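PDB 6TTB: formate dehydrogenase from Staphylococcus aureus, which probably catalyses the oxidation of formate to carbon dioxide, passing a hydride to the bound cofactor NAD. Local coordinates for residues A114-G118 with V119-H123; P248-P251 with E252-N255; D300-Y303 with P304-A307. All blocks are in the same frame, centred on the assembly; numbering follows the deposited sequence.

Interaction 1. Residues A114-G118 with V119-H123. With NAD (nicotinamide-adenine-dinucleotide), chain C.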
loop_
_atom_site.group_PDB
_atom_site.type_symbol
_atom_site.label_atom_id
_atom_site.label_comp_id
_atom_site.label_asym_id
_atom_site.label_seq_id
_atom_site.Cartn_x
_atom_site.Cartn_y
_atom_site.Cartn_z
ATOM N N ALA A 114 -15.092 -26.291 19.090
ATOM C CA ALA A 114 -13.875 -25.557 18.800
ATOM C C ALA A 114 -14.241 -24.258 18.095
ATOM O O ALA A 114 -14.689 -24.252 16.945
ATOM C CB ALA A 114 -12.964 -26.404 17.954
ATOM N N ILE A 115 -14.087 -23.153 18.811
ATOM C CA ILE A 115 -14.431 -21.868 18.218
ATOM C C ILE A 115 -13.154 -21.248 17.680
ATOM O O ILE A 115 -12.145 -21.198 18.404
ATOM C CB ILE A 115 -15.060 -20.960 19.276
ATOM C CG1 ILE A 115 -16.184 -21.646 20.053
ATOM C CG2 ILE A 115 -15.511 -19.653 18.659
ATOM C CD1 ILE A 115 -16.698 -20.732 21.091
ATOM N N THR A 116 -13.224 -20.781 16.436
ATOM C CA THR A 116 -12.193 -19.970 15.843
ATOM C C THR A 116 -12.502 -18.476 16.094
ATOM O O THR A 116 -13.316 -17.865 15.396
ATOM C CB THR A 116 -12.141 -20.219 14.325
ATOM O OG1 THR A 116 -11.912 -21.596 13.943
ATOM C CG2 THR A 116 -11.181 -19.299 13.629
ATOM N N ALA A 117 -11.770 -17.847 17.023
ATOM C CA ALA A 117 -11.936 -16.415 17.201
ATOM C C ALA A 117 -11.438 -15.685 15.965
ATOM O O ALA A 117 -10.387 -15.107 15.978
ATOM C CB ALA A 117 -11.244 -15.909 18.462
ATOM N N GLY A 118 -12.269 -15.606 14.967
ATOM C CA GLY A 118 -11.922 -14.994 13.723
ATOM C C GLY A 118 -12.521 -15.822 12.598
ATOM O O GLY A 118 -13.562 -16.489 12.802
ATOM N N VAL A 119 -11.802 -15.858 11.469
ATOM C CA VAL A 119 -12.147 -16.727 10.379
ATOM C C VAL A 119 -10.911 -17.530 9.919
ATOM O O VAL A 119 -9.867 -16.974 9.570
ATOM C CB VAL A 119 -12.786 -15.873 9.268
ATOM C CG1 VAL A 119 -12.664 -16.519 7.900
ATOM C CG2 VAL A 119 -14.250 -15.641 9.611
ATOM N N GLY A 120 -11.063 -18.844 9.841
ATOM C CA GLY A 120 -10.034 -19.693 9.297
ATOM C C GLY A 120 -9.699 -20.796 10.283
ATOM O O GLY A 120 -9.079 -20.544 11.325
ATOM N N SER A 121 -10.135 -22.007 9.957
ATOM C CA SER A 121 -10.111 -23.096 10.898
ATOM C C SER A 121 -9.148 -24.148 10.447
ATOM O O SER A 121 -9.316 -25.306 10.776
ATOM C CB SER A 121 -11.429 -23.642 11.043
ATOM O OG SER A 121 -12.232 -22.602 11.535
ATOM N N ASP A 122 -8.167 -23.763 9.656
ATOM C CA ASP A 122 -7.346 -24.843 9.137
ATOM C C ASP A 122 -6.461 -25.351 10.261
ATOM O O ASP A 122 -5.865 -26.380 10.089
ATOM C CB ASP A 122 -6.753 -24.613 7.730
ATOM C CG ASP A 122 -6.304 -23.160 7.491
ATOM O OD1 ASP A 122 -7.177 -22.221 7.631
ATOM O OD2 ASP A 122 -5.069 -22.942 7.256
ATOM N N HIS A 123 -6.547 -24.751 11.463
ATOM C CA HIS A 123 -5.717 -25.180 12.596
ATOM C C HIS A 123 -6.371 -26.368 13.296
ATOM O O HIS A 123 -5.880 -26.872 14.320
ATOM C CB HIS A 123 -5.419 -24.002 13.578
ATOM C CG HIS A 123 -6.668 -23.337 14.131
ATOM N ND1 HIS A 123 -7.583 -22.603 13.330
ATOM C CD2 HIS A 123 -7.225 -23.353 15.360
ATOM C CE1 HIS A 123 -8.650 -22.247 14.060
ATOM N NE2 HIS A 123 -8.439 -22.655 15.311
HETATM P PA NAD C . -16.094 -16.379 0.435
HETATM O O1A NAD C . -16.649 -17.747 0.646
HETATM O O2A NAD C . -16.989 -15.155 0.374
HETATM O O5B NAD C . -15.065 -16.381 -0.806
HETATM C C5B NAD C . -14.566 -17.610 -1.372
HETATM C C4B NAD C . -15.085 -17.717 -2.784
HETATM O O4B NAD C . -14.069 -18.372 -3.566
HETATM C C3B NAD C . -16.391 -18.531 -2.953
HETATM O O3B NAD C . -17.563 -17.774 -3.253
HETATM C C2B NAD C . -16.090 -19.555 -4.055
HETATM O O2B NAD C . -17.016 -19.514 -5.120
HETATM C C1B NAD C . -14.651 -19.250 -4.494
HETATM N N9A NAD C . -13.830 -20.457 -4.638
HETATM C C8A NAD C . -14.142 -21.732 -4.184
HETATM N N7A NAD C . -13.304 -22.654 -4.597
HETATM C C5A NAD C . -12.437 -21.980 -5.456
HETATM C C6A NAD C . -11.348 -22.406 -6.272
HETATM N N6A NAD C . -10.972 -23.663 -6.425
HETATM N N1A NAD C . -10.761 -21.472 -7.063
HETATM C C2A NAD C . -11.167 -20.197 -6.956
HETATM N N3A NAD C . -12.139 -19.676 -6.202
HETATM C C4A NAD C . -12.749 -20.618 -5.475
HETATM O O3 NAD C . -15.058 -16.128 1.569
HETATM P PN NAD C . -14.460 -14.719 1.876
HETATM O O1N NAD C . -15.232 -14.186 3.054
HETATM O O2N NAD C . -14.410 -13.909 0.613
HETATM O O5D NAD C . -12.961 -15.141 2.323
HETATM C C5D NAD C . -11.894 -15.142 1.326
HETATM C C4D NAD C . -10.738 -15.865 1.926
HETATM O O4D NAD C . -9.996 -14.921 2.736
HETATM C C3D NAD C . -11.176 -17.029 2.846
HETATM O O3D NAD C . -10.844 -18.303 2.314
HETATM C C2D NAD C . -10.522 -16.723 4.196
HETATM O O2D NAD C . -9.782 -17.787 4.781
HETATM C C1D NAD C . -9.602 -15.544 3.938
HETATM N N1N NAD C . -9.720 -14.589 5.051
HETATM C C2N NAD C . -8.546 -14.188 5.760
HETATM C C3N NAD C . -8.633 -13.270 6.831
HETATM C C7N NAD C . -7.371 -12.612 7.392
HETATM O O7N NAD C . -7.382 -12.212 8.555
HETATM N N7N NAD C . -6.296 -12.466 6.593
HETATM C C4N NAD C . -9.949 -12.948 7.332
HETATM C C5N NAD C . -11.098 -13.384 6.638
HETATM C C6N NAD C . -10.960 -14.228 5.518
#
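Thr116 closes strand 113-116, an inner strand of the parallel five-stranded sheet, and meets Ser121 and His123 where the chain loops back towards helix 126-131. Ala117 is the centre of an inverse gamma turn, and Gly118 and Gly120 adopt positive phi values that suit glycine alone, so the backbone can curl round the threonine.

Thr116 OG1 donates to Ser121 OG at 2.6 Å, though the place of that serine oxygen is somewhat doubtful. The same hydroxyl sits at the edge of the His123 ring, near its plane, 3.3 Å from CE1. With OG1 beside the backbone N (chi1 -58°), CG2 falls anti to that N and packs on the carbonyl of Gly120, CG2 to O 3.4 Å. That carbonyl oxygen in turn lies in the plane of the imidazole, at its edge. At the cofactor side of the loop, Val119 lays CG1 beside the nicotinamide ring, 3.7 Å from NAD C6N.

Glu138 of the adjoining strand also binds Ser121 OG. The loop is thus tied by buried polar groups on its inner side, while its valine gives the nicotinamide an apolar neighbour.

Interaction 2. Residues P248-P251 with E252-N255. With NAD (nicotinamide-adenine-dinucleotide), chain C.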
loop_
_atom_site.group_PDB
_atom_site.type_symbol
_atom_site.label_atom_id
_atom_site.label_comp_id
_atom_site.label_asym_id
_atom_site.label_seq_id
_atom_site.Cartn_x
_atom_site.Cartn_y
_atom_site.Cartn_z
ATOM N N PRO A 248 -10.889 -19.833 -0.466
ATOM C CA PRO A 248 -10.681 -20.583 0.786
ATOM C C PRO A 248 -9.568 -21.594 0.550
ATOM O O PRO A 248 -9.062 -21.706 -0.559
ATOM C CB PRO A 248 -12.052 -21.243 1.078
ATOM C CG PRO A 248 -13.019 -20.510 0.162
ATOM C CD PRO A 248 -12.187 -20.140 -1.076
ATOM N N LEU A 249 -9.105 -22.237 1.610
ATOM C CA LEU A 249 -8.150 -23.318 1.428
ATOM C C LEU A 249 -8.926 -24.622 1.368
ATOM O O LEU A 249 -9.308 -25.148 2.428
ATOM C CB LEU A 249 -7.225 -23.330 2.631
ATOM C CG LEU A 249 -6.189 -24.448 2.644
ATOM C CD1 LEU A 249 -5.275 -24.443 1.378
ATOM C CD2 LEU A 249 -5.372 -24.369 3.925
ATOM N N THR A 250 -9.143 -25.113 0.115
ATOM C CA THR A 250 -9.905 -26.308 -0.245
ATOM C C THR A 250 -8.947 -27.245 -0.948
ATOM O O THR A 250 -7.819 -26.887 -1.215
ATOM C CB THR A 250 -11.048 -25.947 -1.202
ATOM O OG1 THR A 250 -10.572 -25.784 -2.571
ATOM C CG2 THR A 250 -11.761 -24.705 -0.734
ATOM N N PRO A 251 -9.360 -28.457 -1.321
ATOM C CA PRO A 251 -8.442 -29.416 -1.910
ATOM C C PRO A 251 -7.920 -28.865 -3.230
ATOM O O PRO A 251 -6.903 -29.323 -3.744
ATOM C CB PRO A 251 -9.339 -30.583 -2.246
ATOM C CG PRO A 251 -10.491 -30.438 -1.320
ATOM C CD PRO A 251 -10.733 -28.952 -1.259
ATOM N N GLU A 252 -8.611 -27.863 -3.769
ATOM C CA GLU A 252 -8.245 -27.403 -5.097
ATOM C C GLU A 252 -7.269 -26.239 -5.047
ATOM O O GLU A 252 -6.555 -25.992 -6.007
ATOM C CB GLU A 252 -9.467 -26.969 -5.861
ATOM C CG GLU A 252 -9.675 -27.911 -6.980
ATOM C CD GLU A 252 -11.073 -27.924 -7.449
ATOM O OE1 GLU A 252 -11.971 -27.774 -6.608
ATOM O OE2 GLU A 252 -11.243 -28.006 -8.650
ATOM N N THR A 253 -7.366 -25.449 -3.983
ATOM C CA THR A 253 -6.530 -24.281 -3.818
ATOM C C THR A 253 -5.279 -24.680 -3.044
ATOM O O THR A 253 -4.273 -23.982 -3.116
ATOM C CB THR A 253 -7.308 -23.121 -3.212
ATOM O OG1 THR A 253 -7.356 -23.333 -1.782
ATOM C CG2 THR A 253 -8.696 -22.945 -3.831
ATOM N N ASP A 254 -5.327 -25.863 -2.382
ATOM C CA ASP A 254 -4.159 -26.365 -1.696
ATOM C C ASP A 254 -2.951 -26.348 -2.673
ATOM O O ASP A 254 -3.021 -26.879 -3.780
ATOM C CB ASP A 254 -4.476 -27.701 -1.079
ATOM C CG ASP A 254 -3.362 -28.187 -0.202
ATOM O OD1 ASP A 254 -2.288 -27.533 -0.196
ATOM O OD2 ASP A 254 -3.563 -29.198 0.476
ATOM N N ASN A 255 -1.894 -25.610 -2.336
ATOM C CA ASN A 255 -0.713 -25.607 -3.175
ATOM C C ASN A 255 -0.996 -25.271 -4.651
ATOM O O ASN A 255 -0.158 -25.533 -5.495
ATOM C CB ASN A 255 -0.003 -26.926 -3.137
ATOM C CG ASN A 255 1.480 -26.691 -3.253
ATOM O OD1 ASN A 255 2.021 -25.815 -2.566
ATOM N ND2 ASN A 255 2.143 -27.413 -4.121
HETATM P PA NAD C . -16.094 -16.379 0.435
HETATM O O1A NAD C . -16.649 -17.747 0.646
HETATM O O2A NAD C . -16.989 -15.155 0.374
HETATM O O5B NAD C . -15.065 -16.381 -0.806
HETATM C C5B NAD C . -14.566 -17.610 -1.372
HETATM C C4B NAD C . -15.085 -17.717 -2.784
HETATM O O4B NAD C . -14.069 -18.372 -3.566
HETATM C C3B NAD C . -16.391 -18.531 -2.953
HETATM O O3B NAD C . -17.563 -17.774 -3.253
HETATM C C2B NAD C . -16.090 -19.555 -4.055
HETATM O O2B NAD C . -17.016 -19.514 -5.120
HETATM C C1B NAD C . -14.651 -19.250 -4.494
HETATM N N9A NAD C . -13.830 -20.457 -4.638
HETATM C C8A NAD C . -14.142 -21.732 -4.184
HETATM N N7A NAD C . -13.304 -22.654 -4.597
HETATM C C5A NAD C . -12.437 -21.980 -5.456
HETATM C C6A NAD C . -11.348 -22.406 -6.272
HETATM N N6A NAD C . -10.972 -23.663 -6.425
HETATM N N1A NAD C . -10.761 -21.472 -7.063
HETATM C C2A NAD C . -11.167 -20.197 -6.956
HETATM N N3A NAD C . -12.139 -19.676 -6.202
HETATM C C4A NAD C . -12.749 -20.618 -5.475
HETATM O O3 NAD C . -15.058 -16.128 1.569
HETATM P PN NAD C . -14.460 -14.719 1.876
HETATM O O1N NAD C . -15.232 -14.186 3.054
HETATM O O2N NAD C . -14.410 -13.909 0.613
HETATM O O5D NAD C . -12.961 -15.141 2.323
HETATM C C5D NAD C . -11.894 -15.142 1.326
HETATM C C4D NAD C . -10.738 -15.865 1.926
HETATM O O4D NAD C . -9.996 -14.921 2.736
HETATM C C3D NAD C . -11.176 -17.029 2.846
HETATM O O3D NAD C . -10.844 -18.303 2.314
HETATM C C2D NAD C . -10.522 -16.723 4.196
HETATM O O2D NAD C . -9.782 -17.787 4.781
HETATM C C1D NAD C . -9.602 -15.544 3.938
HETATM N N1N NAD C . -9.720 -14.589 5.051
HETATM C C2N NAD C . -8.546 -14.188 5.760
HETATM C C3N NAD C . -8.633 -13.270 6.831
HETATM C C7N NAD C . -7.371 -12.612 7.392
HETATM O O7N NAD C . -7.382 -12.212 8.555
HETATM N N7N NAD C . -6.296 -12.466 6.593
HETATM C C4N NAD C . -9.949 -12.948 7.332
HETATM C C5N NAD C . -11.098 -13.384 6.638
HETATM C C6N NAD C . -10.960 -14.228 5.518
#
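Thr253 points its hydroxyl back into the turn, towards Pro248 and Thr250, and its methyl reaches the cofactor. OG1 lies between the backbone N and the carbonyl carbon (chi1 81°), from where it donates to Pro248 O at 2.7 Å, in the carbonyl plane and on a lone pair. It also accepts from Thr250 N at 3.2 Å, so two bonds fix its rotation. CG2 also skirts Pro248 O and comes 3.5 Å from NAD N6A, the adenine amino group, and Glu252 CB approaches the same nitrogen.

Thr250 has a similar rotamer, but its hydroxyl faces forward along the chain: OG1 accepts from Glu252 N at 3.1 Å, an ST turn. Its carbonyl serves the next residues, taking a bond from Asp254 N at 2.9 Å and a weak one from Thr253 N. Leu249 crosses Thr253 at a slant and lays CD1 against Asp254 CA, 3.8 Å away, while the ring of Pro248 borders the adenosine ribose, CD to NAD C5B 3.5 Å.

This PLTPET turn, a sequence familiar from D-2-hydroxyacid dehydrogenases, lies near the surface in the loop that leaves strand 242-245 and leads to helix 259-264. It is joined to the loop between strand 269-273 and helix 282-291 through Asn255, which bonds Lys278 by its backbone and Asn281 by its side chain.

Interaction 3. Residues D300-Y303 with P304-A307; sequences DVWY and PQPA. With NAD (nicotinamide-adenine-dinucleotide), chain C.
Trp302 and Gln305 hold together the loop that leaves strand 294-299 of the Rossmann-type sheet, and this is the tight half of the contact. Gln305, extended beyond CG, passes the tryptophan at about a right angle, its amide plane 63° from that of the indole. OE1 thereby reaches Trp302 N at 2.7 Å, in the carbonyl plane and on a lone pair, and also lies at the edge of the indole, 3.5 Å from CD1. Ala307 brings its methyl to the benzo part of the ring, CB to CE3 3.3 Å. The indole is fixed further by NE1 on Thr322 O and by an edge-to-face meeting with Trp174 of the second subunit, which makes this a site of dimer packing.

The outer half is more open to solvent. Tyr303 is exposed and lies against the proline next to it, CD1 to Pro304 CA 3.7 Å; the cis peptide between them turns the chain, and a second one precedes Pro306.

Towards the cofactor, Asp300 OD1 takes a weak bond from the carboxamide, NAD N7N, at 3.4 Å, while OD2 is held by Ser326 N. The other end of the glutamine amide has a role here too: Gln305 NE2 bonds ND1 of His324, whose NE2 is hydrogen-bonded to NAD.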
loop_
_atom_site.group_PDB
_atom_site.type_symbol
_atom_site.label_atom_id
_atom_site.label_comp_id
_atom_site.label_asym_id
_atom_site.label_seq_id
_atom_site.Cartn_x
_atom_site.Cartn_y
_atom_site.Cartn_z
ATOM N N ASP A 300 -0.511 -11.356 4.285
ATOM C CA ASP A 300 -0.316 -11.417 5.734
ATOM C C ASP A 300 -0.578 -12.842 6.280
ATOM O O ASP A 300 -0.804 -12.998 7.515
ATOM C CB ASP A 300 -1.161 -10.367 6.474
ATOM C CG ASP A 300 -2.651 -10.729 6.610
ATOM O OD1 ASP A 300 -3.186 -11.498 5.737
ATOM O OD2 ASP A 300 -3.286 -10.269 7.594
ATOM N N VAL A 301 -0.578 -13.860 5.382
ATOM C CA VAL A 301 -1.013 -15.199 5.800
ATOM C C VAL A 301 0.117 -16.183 5.533
ATOM O O VAL A 301 0.805 -16.040 4.525
ATOM C CB VAL A 301 -2.313 -15.635 5.099
ATOM C CG1 VAL A 301 -3.515 -14.905 5.604
ATOM C CG2 VAL A 301 -2.219 -15.531 3.579
ATOM N N TRP A 302 0.325 -17.166 6.451
ATOM C CA TRP A 302 1.548 -17.978 6.377
ATOM C C TRP A 302 1.300 -19.499 6.500
ATOM O O TRP A 302 0.400 -19.923 7.253
ATOM C CB TRP A 302 2.480 -17.537 7.460
ATOM C CG TRP A 302 2.777 -16.089 7.447
ATOM C CD1 TRP A 302 1.930 -15.067 7.769
ATOM C CD2 TRP A 302 4.077 -15.503 7.244
ATOM N NE1 TRP A 302 2.584 -13.872 7.687
ATOM C CE2 TRP A 302 3.911 -14.102 7.400
ATOM C CE3 TRP A 302 5.339 -16.025 6.887
ATOM C CZ2 TRP A 302 4.957 -13.205 7.204
ATOM C CZ3 TRP A 302 6.356 -15.126 6.682
ATOM C CH2 TRP A 302 6.162 -13.736 6.831
ATOM N N TYR A 303 2.250 -20.312 5.955
ATOM C CA TYR A 303 2.317 -21.746 6.318
ATOM C C TYR A 303 3.685 -22.128 6.945
ATOM O O TYR A 303 4.736 -22.199 6.273
ATOM C CB TYR A 303 1.909 -22.658 5.142
ATOM C CG TYR A 303 1.720 -24.103 5.556
ATOM C CD1 TYR A 303 0.793 -24.454 6.548
ATOM C CD2 TYR A 303 2.524 -25.133 5.032
ATOM C CE1 TYR A 303 0.725 -25.752 7.051
ATOM C CE2 TYR A 303 2.446 -26.441 5.516
ATOM C CZ TYR A 303 1.550 -26.748 6.539
ATOM O OH TYR A 303 1.431 -28.043 6.991
ATOM N N PRO A 304 3.727 -22.523 8.236
ATOM C CA PRO A 304 2.561 -22.485 9.116
ATOM C C PRO A 304 2.468 -21.166 9.895
ATOM O O PRO A 304 3.267 -20.268 9.700
ATOM C CB PRO A 304 3.008 -23.561 10.088
ATOM C CG PRO A 304 4.462 -23.184 10.319
ATOM C CD PRO A 304 4.941 -23.062 8.904
ATOM N N GLN A 305 1.489 -21.070 10.788
ATOM C CA GLN A 305 1.388 -19.922 11.641
ATOM C C GLN A 305 1.324 -20.451 13.047
ATOM O O GLN A 305 0.683 -21.477 13.261
ATOM C CB GLN A 305 0.090 -19.175 11.367
ATOM C CG GLN A 305 0.083 -18.513 10.011
ATOM C CD GLN A 305 -0.880 -17.352 9.878
ATOM O OE1 GLN A 305 -0.940 -16.691 8.818
ATOM N NE2 GLN A 305 -1.657 -17.109 10.931
ATOM N N PRO A 306 2.023 -19.811 14.019
ATOM C CA PRO A 306 2.826 -18.615 13.720
ATOM C C PRO A 306 3.917 -18.942 12.728
ATOM O O PRO A 306 4.396 -20.031 12.704
ATOM C CB PRO A 306 3.453 -18.194 15.040
ATOM C CG PRO A 306 2.561 -18.899 16.103
ATOM C CD PRO A 306 2.002 -20.159 15.445
ATOM N N ALA A 307 4.251 -17.994 11.872
ATOM C CA ALA A 307 5.413 -18.096 11.023
ATOM C C ALA A 307 6.666 -18.284 11.884
ATOM O O ALA A 307 6.963 -17.497 12.789
ATOM C CB ALA A 307 5.503 -16.891 10.118
HETATM P PA NAD C . -16.094 -16.379 0.435
HETATM O O1A NAD C . -16.649 -17.747 0.646
HETATM O O2A NAD C . -16.989 -15.155 0.374
HETATM O O5B NAD C . -15.065 -16.381 -0.806
HETATM C C5B NAD C . -14.566 -17.610 -1.372
HETATM C C4B NAD C . -15.085 -17.717 -2.784
HETATM O O4B NAD C . -14.069 -18.372 -3.566
HETATM C C3B NAD C . -16.391 -18.531 -2.953
HETATM O O3B NAD C . -17.563 -17.774 -3.253
HETATM C C2B NAD C . -16.090 -19.555 -4.055
HETATM O O2B NAD C . -17.016 -19.514 -5.120
HETATM C C1B NAD C . -14.651 -19.250 -4.494
HETATM N N9A NAD C . -13.830 -20.457 -4.638
HETATM C C8A NAD C . -14.142 -21.732 -4.184
HETATM N N7A NAD C . -13.304 -22.654 -4.597
HETATM C C5A NAD C . -12.437 -21.980 -5.456
HETATM C C6A NAD C . -11.348 -22.406 -6.272
HETATM N N6A NAD C . -10.972 -23.663 -6.425
HETATM N N1A NAD C . -10.761 -21.472 -7.063
HETATM C C2A NAD C . -11.167 -20.197 -6.956
HETATM N N3A NAD C . -12.139 -19.676 -6.202
HETATM C C4A NAD C . -12.749 -20.618 -5.475
HETATM O O3 NAD C . -15.058 -16.128 1.569
HETATM P PN NAD C . -14.460 -14.719 1.876
HETATM O O1N NAD C . -15.232 -14.186 3.054
HETATM O O2N NAD C . -14.410 -13.909 0.613
HETATM O O5D NAD C . -12.961 -15.141 2.323
HETATM C C5D NAD C . -11.894 -15.142 1.326
HETATM C C4D NAD C . -10.738 -15.865 1.926
HETATM O O4D NAD C . -9.996 -14.921 2.736
HETATM C C3D NAD C . -11.176 -17.029 2.846
HETATM O O3D NAD C . -10.844 -18.303 2.314
HETATM C C2D NAD C . -10.522 -16.723 4.196
HETATM O O2D NAD C . -9.782 -17.787 4.781
HETATM C C1D NAD C . -9.602 -15.544 3.938
HETATM N N1N NAD C . -9.720 -14.589 5.051
HETATM C C2N NAD C . -8.546 -14.188 5.760
HETATM C C3N NAD C . -8.633 -13.270 6.831
HETATM C C7N NAD C . -7.371 -12.612 7.392
HETATM O O7N NAD C . -7.382 -12.212 8.555
HETATM N N7N NAD C . -6.296 -12.466 6.593
HETATM C C4N NAD C . -9.949 -12.948 7.332
HETATM C C5N NAD C . -11.098 -13.384 6.638
HETATM C C6N NAD C . -10.960 -14.228 5.518
#

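All three are local loop contacts that follow strands and border one NAD molecule. Interactions 1 and 3 are buried; interaction 2 lies near the surface. Interaction 1 belongs to the five-stranded sheet, interactions 2 and 3 to the seven-stranded sheet, so the cofactor is met from both. The chemistry differs accordingly: 114-123 relies on side-chain hydroxyls and two glycines with positive phi, 248-255 on threonine-to-backbone bonds beside the adenosine, and 300-307 on an amide and an indole packed against the second subunit, with Asp300 at the carboxamide. Interactions 1 and 2 touch directly, Asp122 OD2 to Leu249 CD2 at 3.6 Å, whereas interaction 3 approaches interaction 1 to about 6 Å between nearest atoms.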